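Local coordinates for polyketide synthase (Synechococcus sp., PDB 4GOX), which probably transfers a sulfo group from PAPS to an acyl-chain hydroxyl during olefin biosynthesis, and is seen here with the product nucleotide PAP bound, at residues T63-H68 with W102-N106; I162-T166 with Y182-I188; A205-V211 with N226-F230. All coordinates share one frame; numbering follows the deposited sequence.

How the contacts relate
The three contacts follow one another along a single sulfotransferase domain, each closing before the next opens. Contact 1 joins helices 64-71 and 92-104 at the surface, with its centre about 22 Å from that of the chain. Contact 2 pairs helix 158-167 with helix 181-202, its centre about 32 Å from that of contact 1. Helix 181-202 then leads into strand 208-212, the edge strand that contact 3 packs against helix 220-231. Contacts 1 and 3 lie on opposite sides of the chain's centre, their own centres about 33 Å apart. Contact 2 alone holds a residue of the nucleotide pocket; the others are packing at the helical periphery and at the sheet edge.

Contact 1 (T63-H68 with W102-N106); sequences TMGDRH and WVKAN
V103 and M64 make the body of this contact, and N106 closes it at the solvent side. The valine spreads its two methyls. V103 CG2 lies 3.5 Å from M64 O. V103 CG1 rests 3.7 Å from H68 CB and obliquely by the imidazole. M64 runs alongside W102, with M64 CG 3.9 Å from W102 CB. Its chain then bends at chi2 and chi3 (-63° and -64°), and its far end packs against helices 79-88 and 109-119, both of which W102 also touches.

N106, just after helix 92-104, has positive phi in a Schellman motif, a turn that brings its side-chain amide to the first turn of helix 64-71. There N106 OD1 approaches G65 CA to 3.3 Å, a place that a beta carbon on G65 would overrun. Next to it T63 CB sits 3.6 Å from N106 O. T63 and D66 form a capping box: T63 N donates to D66 OD2 on the anti side of the carboxylate, and D66 N returns a bond of 3.2 Å to T63 OG1, with a weak one from G65 N. A valine in place of T63 would probably leave the amides of D66 and G65 without this acceptor and the helix start less firmly fixed.

Across the interface the chemistry is thus mostly van der Waals. One helix's C-terminal end meets another's N-terminal end, and the backbone O and OD1 of N106, set near the first turn, are likely to be mildly favoured there by the helix dipole.

Contact 2 (I162-T166 with Y182-I188); sequences IESFT and YALAESI. With A3P (adenosine-3'-5'-diphosphate), chain B.
Two rings, F165 and Y182, reach across between the helices and are met quite differently. Over one face of F165 lies the backbone of A185, its CA 4.2 Å from the ring centroid and 28° off the normal, a CH-pi contact. The alanine methyl presses closer still, with A185 CB 3.4 Å from F165 CD1. Farther along the ring, I188 CD1 comes obliquely to within 3.5 Å of F165 CZ, the isoleucine chain lying roughly perpendicular to the phenylalanine's. Y182 takes T166 OG1 on one face, off-centre toward the rim, while at its edge the methyl I162 CG2 stands 3.6 Å from Y182 CD1.

The threonine hydroxyl does not spend its proton on that ring. T166 OG1 lies beside the backbone N (chi1 -80°), from where it donates to I162 O at 3.1 Å, coming from above the carbonyl plane. T166 N reaches the same oxygen from the opposite face, so two donors grip it. T166 CG2, the other branch, lies against the phenol end of Y182. I162 also packs along helix 181-202: I162 CD1 is 3.8 Å from E186 CB, while the carboxylate of E186 bonds outside the contact, to Q288 N and T291 OG1.

Segments 162-166 and 182-188 cross at 125°, and I162 and A185 are the pair whose CA atoms are nearest. On another side of helix 158-167, S164 OG donates to O1P of the 3'-phosphate of adenosine-3'-5'-diphosphate at 2.7 Å and is also bonded to R34 NE. A serine on the helix that follows strand 149-155 of the parallel sheet, gripping the 3'-phosphate, is characteristic of the PAPS-binding site of sulfotransferases.

Contact 3 (A205-V211 with N226-F230); sequences ADRYLQV and NICDF
F230 and L209 hold helix 220-231 against the edge strand 208-212 of the parallel sheet, an alpha/beta packing in the P-loop NTPase-like fold of sulfotransferases. Residues 226-230 run nearly antiparallel to strand residues 208-211, at 171°, as expected where a chain leaves the sheet and turns back across it.

The phenylalanine can be followed outward. F230 CB touches L209 CD2 at 3.8 Å, and F230 CG is anti to the backbone N (chi1 174°), which sends the ring across the strand toward the turn before it. All six ring carbons lie nearly equally far from L209 CB, which stands over the centre of one face. That carbon sits 3.6 Å from the F230 ring centroid and 2° off the normal, an almost exactly centred CH-pi contact. L209 runs from strand to helix and F230 from helix to strand, side against side. At the far rim, within the two segments, the ring meets backbone: A205 O, R207 C and Y208 N lie at its edge, and F230 CE1 comes to 3.6 Å from D206 O. The loop that enters the strand is therefore wrapped round the end of the ring, which also touches K150 of strand 149-155.

Deeper in, I227 continues the apolar seam. I227 CG1 lies 4.0 Å from L209 CD2, and beyond that its side chain lies athwart V211; it also touches L40 and L44 of helix 37-45. V211 and L209 bond through their backbones to strand 149-155, while R207 has its polar partners outside the contact, a salt bridge to E143 and a bond to A149 O. At the inner end of the seam, I227 CD1 lies 3.8 Å from V211 CG2.

Contact 1 (T63-H68 with W102-N106)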
loop_
_atom_site.group_PDB
_atom_site.type_symbol
_atom_site.label_atom_id
_atom_site.label_comp_id
_atom_site.label_asym_id
_atom_site.label_seq_id
_atom_site.Cartn_x
_atom_site.Cartn_y
_atom_site.Cartn_z
ATOM N N THR A 63 -6.606 17.592 5.752
ATOM C CA THR A 63 -6.469 18.528 4.634
ATOM C C THR A 63 -5.023 18.519 4.129
ATOM O O THR A 63 -4.100 18.119 4.860
ATOM C CB THR A 63 -6.775 19.983 5.077
ATOM O OG1 THR A 63 -5.646 20.493 5.790
ATOM C CG2 THR A 63 -8.076 20.127 5.886
ATOM N N MET A 64 -4.819 19.092 2.919
ATOM C CA MET A 64 -3.501 19.240 2.296
ATOM C C MET A 64 -2.578 20.150 3.116
ATOM O O MET A 64 -1.359 20.058 2.999
ATOM C CB MET A 64 -3.640 19.719 0.837
ATOM C CG MET A 64 -4.287 18.687 -0.053
ATOM S SD MET A 64 -3.359 17.146 -0.236
ATOM C CE MET A 64 -1.903 17.723 -1.053
ATOM N N GLY A 65 -3.171 20.959 3.981
ATOM C CA GLY A 65 -2.451 21.826 4.911
ATOM C C GLY A 65 -1.793 21.015 6.015
ATOM O O GLY A 65 -0.597 21.177 6.273
ATOM N N ASP A 66 -2.553 20.089 6.642
ATOM C CA ASP A 66 -2.015 19.188 7.685
ATOM C C ASP A 66 -0.918 18.332 7.087
ATOM O O ASP A 66 0.136 18.150 7.707
ATOM C CB ASP A 66 -3.093 18.237 8.244
ATOM C CG ASP A 66 -4.335 18.925 8.738
ATOM O OD1 ASP A 66 -4.210 19.862 9.537
ATOM O OD2 ASP A 66 -5.429 18.532 8.317
ATOM N N ARG A 67 -1.183 17.815 5.875
ATOM C CA ARG A 67 -0.277 16.962 5.115
ATOM C C ARG A 67 1.025 17.709 4.898
ATOM O O ARG A 67 2.076 17.192 5.265
ATOM C CB ARG A 67 -0.937 16.527 3.795
ATOM C CG ARG A 67 -0.103 15.582 2.952
ATOM C CD ARG A 67 -0.968 14.955 1.869
ATOM N NE ARG A 67 -0.244 13.994 1.037
ATOM C CZ ARG A 67 0.549 14.333 0.022
ATOM N NH1 ARG A 67 0.754 15.610 -0.274
ATOM N NH2 ARG A 67 1.138 13.396 -0.704
ATOM N N HIS A 68 0.948 18.965 4.432
ATOM C CA HIS A 68 2.141 19.774 4.246
ATOM C C HIS A 68 2.849 20.068 5.569
ATOM O O HIS A 68 4.065 19.955 5.617
ATOM C CB HIS A 68 1.828 21.055 3.489
ATOM C CG HIS A 68 3.042 21.866 3.184
ATOM N ND1 HIS A 68 4.032 21.391 2.343
ATOM C CD2 HIS A 68 3.387 23.102 3.615
ATOM C CE1 HIS A 68 4.944 22.351 2.286
ATOM N NE2 HIS A 68 4.601 23.398 3.038
ATOM N N TRP A 102 -3.292 23.405 -3.622
ATOM C CA TRP A 102 -4.181 22.622 -2.770
ATOM C C TRP A 102 -3.832 22.874 -1.313
ATOM O O TRP A 102 -4.733 23.057 -0.492
ATOM C CB TRP A 102 -4.039 21.144 -3.089
ATOM C CG TRP A 102 -4.825 20.691 -4.276
ATOM C CD1 TRP A 102 -6.054 21.136 -4.673
ATOM C CD2 TRP A 102 -4.532 19.543 -5.077
ATOM N NE1 TRP A 102 -6.518 20.371 -5.719
ATOM C CE2 TRP A 102 -5.605 19.378 -5.982
ATOM C CE3 TRP A 102 -3.472 18.617 -5.098
ATOM C CZ2 TRP A 102 -5.628 18.355 -6.931
ATOM C CZ3 TRP A 102 -3.496 17.598 -6.038
ATOM C CH2 TRP A 102 -4.562 17.475 -6.939
ATOM N N VAL A 103 -2.510 22.946 -1.024
ATOM C CA VAL A 103 -1.927 23.232 0.287
ATOM C C VAL A 103 -2.417 24.587 0.798
ATOM O O VAL A 103 -2.940 24.663 1.917
ATOM C CB VAL A 103 -0.374 23.101 0.265
ATOM C CG1 VAL A 103 0.267 23.782 1.471
ATOM C CG2 VAL A 103 0.051 21.632 0.196
ATOM N N LYS A 104 -2.286 25.646 -0.045
ATOM C CA LYS A 104 -2.714 27.008 0.278
ATOM C C LYS A 104 -4.211 27.078 0.522
ATOM O O LYS A 104 -4.642 27.774 1.440
ATOM C CB LYS A 104 -2.306 27.983 -0.838
ATOM C CG LYS A 104 -0.883 28.506 -0.689
ATOM C CD LYS A 104 -0.444 29.286 -1.930
ATOM C CE LYS A 104 0.682 30.250 -1.649
ATOM N NZ LYS A 104 0.188 31.525 -1.062
ATOM N N ALA A 105 -5.000 26.340 -0.278
ATOM C CA ALA A 105 -6.459 26.299 -0.155
ATOM C C ALA A 105 -6.939 25.367 0.998
ATOM O O ALA A 105 -8.153 25.297 1.252
ATOM C CB ALA A 105 -7.073 25.861 -1.481
ATOM N N ASN A 106 -5.985 24.675 1.696
ATOM C CA ASN A 106 -6.247 23.689 2.781
ATOM C C ASN A 106 -7.284 22.679 2.289
ATOM O O ASN A 106 -8.292 22.414 2.956
ATOM C CB ASN A 106 -6.703 24.372 4.098
ATOM C CG ASN A 106 -5.580 24.976 4.892
ATOM O OD1 ASN A 106 -4.668 24.286 5.356
ATOM N ND2 ASN A 106 -5.649 26.276 5.114
#

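Contact 2 (I162-T166 with Y182-I188)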
loop_
_atom_site.group_PDB
_atom_site.type_symbol
_atom_site.label_atom_id
_atom_site.label_comp_id
_atom_site.label_asym_id
_atom_site.label_seq_id
_atom_site.Cartn_x
_atom_site.Cartn_y
_atom_site.Cartn_z
ATOM N N ILE A 162 11.420 -8.661 9.153
ATOM C CA ILE A 162 12.390 -8.271 10.189
ATOM C C ILE A 162 13.788 -8.153 9.607
ATOM O O ILE A 162 14.407 -7.102 9.752
ATOM C CB ILE A 162 12.325 -9.161 11.469
ATOM C CG1 ILE A 162 10.997 -8.946 12.212
ATOM C CG2 ILE A 162 13.514 -8.869 12.400
ATOM C CD1 ILE A 162 10.575 -10.086 13.130
ATOM N N GLU A 163 14.253 -9.201 8.914
ATOM C CA GLU A 163 15.557 -9.241 8.255
ATOM C C GLU A 163 15.710 -8.065 7.267
ATOM O O GLU A 163 16.712 -7.353 7.327
ATOM C CB GLU A 163 15.736 -10.602 7.551
ATOM C CG GLU A 163 17.121 -10.842 6.968
ATOM C CD GLU A 163 17.404 -10.171 5.637
ATOM O OE1 GLU A 163 16.526 -10.211 4.746
ATOM O OE2 GLU A 163 18.497 -9.576 5.498
ATOM N N SER A 164 14.712 -7.861 6.385
ATOM C CA SER A 164 14.712 -6.794 5.379
ATOM C C SER A 164 14.693 -5.394 5.995
ATOM O O SER A 164 15.432 -4.519 5.543
ATOM C CB SER A 164 13.535 -6.959 4.427
ATOM O OG SER A 164 13.419 -5.792 3.637
ATOM N N PHE A 165 13.840 -5.186 7.016
ATOM C CA PHE A 165 13.688 -3.915 7.731
ATOM C C PHE A 165 14.999 -3.533 8.423
ATOM O O PHE A 165 15.360 -2.350 8.436
ATOM C CB PHE A 165 12.539 -4.011 8.742
ATOM C CG PHE A 165 12.154 -2.715 9.402
ATOM C CD1 PHE A 165 12.793 -2.291 10.565
ATOM C CD2 PHE A 165 11.128 -1.937 8.890
ATOM C CE1 PHE A 165 12.404 -1.116 11.211
ATOM C CE2 PHE A 165 10.749 -0.756 9.525
ATOM C CZ PHE A 165 11.392 -0.352 10.682
ATOM N N THR A 166 15.711 -4.549 8.962
ATOM C CA THR A 166 17.010 -4.445 9.636
ATOM C C THR A 166 18.057 -3.901 8.659
ATOM O O THR A 166 18.660 -2.861 8.932
ATOM C CB THR A 166 17.375 -5.810 10.268
ATOM O OG1 THR A 166 16.661 -5.945 11.494
ATOM C CG2 THR A 166 18.869 -5.983 10.520
ATOM N N TYR A 182 15.556 -4.839 15.807
ATOM C CA TYR A 182 14.839 -6.105 15.641
ATOM C C TYR A 182 13.471 -6.101 16.321
ATOM O O TYR A 182 12.507 -6.586 15.728
ATOM C CB TYR A 182 15.693 -7.283 16.116
ATOM C CG TYR A 182 16.861 -7.567 15.200
ATOM C CD1 TYR A 182 16.712 -8.376 14.076
ATOM C CD2 TYR A 182 18.113 -7.006 15.439
ATOM C CE1 TYR A 182 17.782 -8.628 13.216
ATOM C CE2 TYR A 182 19.194 -7.266 14.597
ATOM C CZ TYR A 182 19.025 -8.077 13.487
ATOM O OH TYR A 182 20.085 -8.333 12.648
ATOM N N ALA A 183 13.383 -5.525 17.538
ATOM C CA ALA A 183 12.143 -5.410 18.306
ATOM C C ALA A 183 11.194 -4.431 17.623
ATOM O O ALA A 183 9.993 -4.704 17.522
ATOM C CB ALA A 183 12.439 -4.960 19.732
ATOM N N LEU A 184 11.742 -3.319 17.097
ATOM C CA LEU A 184 10.952 -2.314 16.386
ATOM C C LEU A 184 10.374 -2.884 15.080
ATOM O O LEU A 184 9.192 -2.694 14.814
ATOM C CB LEU A 184 11.771 -1.023 16.179
ATOM C CG LEU A 184 11.185 0.075 15.263
ATOM C CD1 LEU A 184 9.843 0.612 15.798
ATOM C CD2 LEU A 184 12.177 1.214 15.091
ATOM N N ALA A 185 11.183 -3.624 14.308
ATOM C CA ALA A 185 10.754 -4.263 13.062
ATOM C C ALA A 185 9.610 -5.253 13.357
ATOM O O ALA A 185 8.570 -5.203 12.697
ATOM C CB ALA A 185 11.927 -4.987 12.405
ATOM N N GLU A 186 9.796 -6.112 14.386
ATOM C CA GLU A 186 8.796 -7.085 14.829
ATOM C C GLU A 186 7.512 -6.341 15.235
ATOM O O GLU A 186 6.420 -6.715 14.800
ATOM C CB GLU A 186 9.338 -7.892 16.011
ATOM C CG GLU A 186 8.306 -8.862 16.562
ATOM C CD GLU A 186 8.779 -9.775 17.668
ATOM O OE1 GLU A 186 7.930 -10.509 18.211
ATOM O OE2 GLU A 186 9.963 -9.696 18.059
ATOM N N SER A 187 7.658 -5.292 16.064
ATOM C CA SER A 187 6.543 -4.465 16.520
ATOM C C SER A 187 5.747 -3.879 15.371
ATOM O O SER A 187 4.518 -3.967 15.395
ATOM C CB SER A 187 7.026 -3.357 17.437
ATOM O OG SER A 187 7.240 -3.954 18.701
ATOM N N ILE A 188 6.441 -3.307 14.371
ATOM C CA ILE A 188 5.820 -2.732 13.186
ATOM C C ILE A 188 5.070 -3.796 12.377
ATOM O O ILE A 188 3.924 -3.559 12.013
ATOM C CB ILE A 188 6.822 -1.907 12.326
ATOM C CG1 ILE A 188 7.274 -0.636 13.099
ATOM C CG2 ILE A 188 6.169 -1.484 11.000
ATOM C CD1 ILE A 188 8.390 0.148 12.385
HETATM P P1 A3P B . 14.312 -6.729 0.068
HETATM O O1P A3P B . 14.823 -6.164 1.371
HETATM O O2P A3P B . 14.794 -5.924 -1.121
HETATM O O3P A3P B . 14.384 -8.226 -0.059
HETATM P P2 A3P B . 7.943 -3.239 0.059
HETATM O O4P A3P B . 6.615 -3.496 0.714
HETATM O O5P A3P B . 8.916 -2.393 0.822
HETATM O O6P A3P B . 7.805 -2.876 -1.401
HETATM O "O5'" A3P B . 8.673 -4.666 -0.000
HETATM C "C5'" A3P B . 10.070 -4.766 -0.324
HETATM C "C4'" A3P B . 10.409 -6.225 -0.609
HETATM O "O4'" A3P B . 9.666 -6.743 -1.705
HETATM C "C3'" A3P B . 11.850 -6.472 -1.011
HETATM O "O3'" A3P B . 12.709 -6.483 0.125
HETATM C "C2'" A3P B . 11.779 -7.798 -1.736
HETATM O "O2'" A3P B . 11.982 -8.909 -0.859
HETATM C "C1'" A3P B . 10.361 -7.852 -2.282
HETATM N N9 A3P B . 10.461 -7.690 -3.751
HETATM C C8 A3P B . 10.761 -6.529 -4.398
HETATM N N7 A3P B . 10.821 -6.724 -5.735
HETATM C C5 A3P B . 10.562 -8.027 -5.948
HETATM C C6 A3P B . 10.508 -8.903 -7.135
HETATM N N6 A3P B . 10.704 -8.361 -8.351
HETATM N N1 A3P B . 10.212 -10.215 -6.955
HETATM C C2 A3P B . 9.982 -10.742 -5.725
HETATM N N3 A3P B . 10.056 -10.008 -4.591
HETATM C C4 A3P B . 10.330 -8.671 -4.640
#

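Contact 3 (A205-V211 with N226-F230)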
loop_
_atom_site.group_PDB
_atom_site.type_symbol
_atom_site.label_atom_id
_atom_site.label_comp_id
_atom_site.label_asym_id
_atom_site.label_seq_id
_atom_site.Cartn_x
_atom_site.Cartn_y
_atom_site.Cartn_z
ATOM N N ALA A 205 -16.002 -9.806 3.565
ATOM C CA ALA A 205 -14.979 -10.495 2.775
ATOM C C ALA A 205 -15.114 -9.913 1.366
ATOM O O ALA A 205 -14.192 -9.991 0.563
ATOM C CB ALA A 205 -15.239 -11.993 2.750
ATOM N N ASP A 206 -16.264 -9.276 1.100
ATOM C CA ASP A 206 -16.567 -8.562 -0.132
ATOM C C ASP A 206 -15.657 -7.334 -0.277
ATOM O O ASP A 206 -15.411 -6.909 -1.401
ATOM C CB ASP A 206 -18.050 -8.123 -0.137
ATOM C CG ASP A 206 -19.057 -9.268 -0.202
ATOM O OD1 ASP A 206 -18.909 -10.150 -1.090
ATOM O OD2 ASP A 206 -20.019 -9.260 0.601
ATOM N N ARG A 207 -15.169 -6.750 0.860
ATOM C CA ARG A 207 -14.308 -5.558 0.824
ATOM C C ARG A 207 -12.888 -5.772 1.403
ATOM O O ARG A 207 -12.108 -4.833 1.510
ATOM C CB ARG A 207 -15.026 -4.325 1.422
ATOM C CG ARG A 207 -16.357 -4.001 0.733
ATOM C CD ARG A 207 -16.790 -2.551 0.863
ATOM N NE ARG A 207 -17.313 -2.247 2.195
ATOM C CZ ARG A 207 -16.649 -1.584 3.139
ATOM N NH1 ARG A 207 -17.214 -1.357 4.320
ATOM N NH2 ARG A 207 -15.412 -1.152 2.915
ATOM N N TYR A 208 -12.541 -7.009 1.717
ATOM C CA TYR A 208 -11.240 -7.336 2.280
ATOM C C TYR A 208 -10.716 -8.645 1.712
ATOM O O TYR A 208 -11.448 -9.632 1.658
ATOM C CB TYR A 208 -11.367 -7.444 3.803
ATOM C CG TYR A 208 -10.151 -7.981 4.522
ATOM C CD1 TYR A 208 -9.036 -7.172 4.750
ATOM C CD2 TYR A 208 -10.156 -9.257 5.083
ATOM C CE1 TYR A 208 -7.952 -7.629 5.497
ATOM C CE2 TYR A 208 -9.062 -9.736 5.807
ATOM C CZ TYR A 208 -7.967 -8.916 6.015
ATOM O OH TYR A 208 -6.913 -9.381 6.752
ATOM N N LEU A 209 -9.444 -8.653 1.330
ATOM C CA LEU A 209 -8.759 -9.829 0.812
ATOM C C LEU A 209 -7.317 -9.921 1.324
ATOM O O LEU A 209 -6.523 -9.009 1.091
ATOM C CB LEU A 209 -8.745 -9.787 -0.734
ATOM C CG LEU A 209 -8.054 -10.953 -1.469
ATOM C CD1 LEU A 209 -8.967 -12.171 -1.564
ATOM C CD2 LEU A 209 -7.652 -10.538 -2.859
ATOM N N GLN A 210 -6.975 -11.037 1.970
ATOM C CA GLN A 210 -5.598 -11.325 2.377
ATOM C C GLN A 210 -4.834 -11.898 1.196
ATOM O O GLN A 210 -5.332 -12.768 0.496
ATOM C CB GLN A 210 -5.551 -12.365 3.504
ATOM C CG GLN A 210 -5.856 -11.733 4.835
ATOM C CD GLN A 210 -5.781 -12.697 5.982
ATOM O OE1 GLN A 210 -5.183 -13.773 5.891
ATOM N NE2 GLN A 210 -6.311 -12.275 7.114
ATOM N N VAL A 211 -3.622 -11.433 0.992
ATOM C CA VAL A 211 -2.735 -11.924 -0.059
ATOM C C VAL A 211 -1.421 -12.275 0.624
ATOM O O VAL A 211 -0.812 -11.427 1.281
ATOM C CB VAL A 211 -2.513 -10.873 -1.198
ATOM C CG1 VAL A 211 -1.487 -11.380 -2.202
ATOM C CG2 VAL A 211 -3.821 -10.546 -1.912
ATOM N N ASN A 226 -7.000 -14.002 -8.538
ATOM C CA ASN A 226 -7.846 -13.849 -7.352
ATOM C C ASN A 226 -8.027 -12.366 -6.986
ATOM O O ASN A 226 -9.133 -11.958 -6.604
ATOM C CB ASN A 226 -7.265 -14.610 -6.164
ATOM C CG ASN A 226 -7.276 -16.104 -6.311
ATOM O OD1 ASN A 226 -8.144 -16.697 -6.963
ATOM N ND2 ASN A 226 -6.327 -16.756 -5.663
ATOM N N ILE A 227 -6.948 -11.572 -7.100
ATOM C CA ILE A 227 -6.970 -10.128 -6.808
ATOM C C ILE A 227 -7.902 -9.431 -7.819
ATOM O O ILE A 227 -8.732 -8.623 -7.408
ATOM C CB ILE A 227 -5.546 -9.509 -6.767
ATOM C CG1 ILE A 227 -4.737 -10.084 -5.584
ATOM C CG2 ILE A 227 -5.620 -7.987 -6.684
ATOM C CD1 ILE A 227 -3.283 -9.661 -5.552
ATOM N N CYS A 228 -7.784 -9.795 -9.129
ATOM C CA CYS A 228 -8.613 -9.288 -10.222
ATOM C C CYS A 228 -10.102 -9.596 -9.987
ATOM O O CYS A 228 -10.955 -8.724 -10.201
ATOM C CB CYS A 228 -8.132 -9.839 -11.567
ATOM S SG CYS A 228 -6.611 -9.062 -12.175
ATOM N N ASP A 229 -10.401 -10.834 -9.532
ATOM C CA ASP A 229 -11.763 -11.269 -9.221
ATOM C C ASP A 229 -12.316 -10.427 -8.075
ATOM O O ASP A 229 -13.481 -10.020 -8.117
ATOM C CB ASP A 229 -11.798 -12.769 -8.862
ATOM C CG ASP A 229 -11.468 -13.731 -10.003
ATOM O OD1 ASP A 229 -11.572 -13.317 -11.193
ATOM O OD2 ASP A 229 -11.128 -14.898 -9.712
ATOM N N PHE A 230 -11.460 -10.136 -7.072
ATOM C CA PHE A 230 -11.807 -9.324 -5.907
ATOM C C PHE A 230 -12.121 -7.875 -6.303
ATOM O O PHE A 230 -13.132 -7.330 -5.862
ATOM C CB PHE A 230 -10.683 -9.386 -4.861
ATOM C CG PHE A 230 -10.864 -8.463 -3.674
ATOM C CD1 PHE A 230 -11.832 -8.725 -2.708
ATOM C CD2 PHE A 230 -10.022 -7.374 -3.485
ATOM C CE1 PHE A 230 -11.989 -7.878 -1.603
ATOM C CE2 PHE A 230 -10.180 -6.527 -2.383
ATOM C CZ PHE A 230 -11.165 -6.780 -1.455
#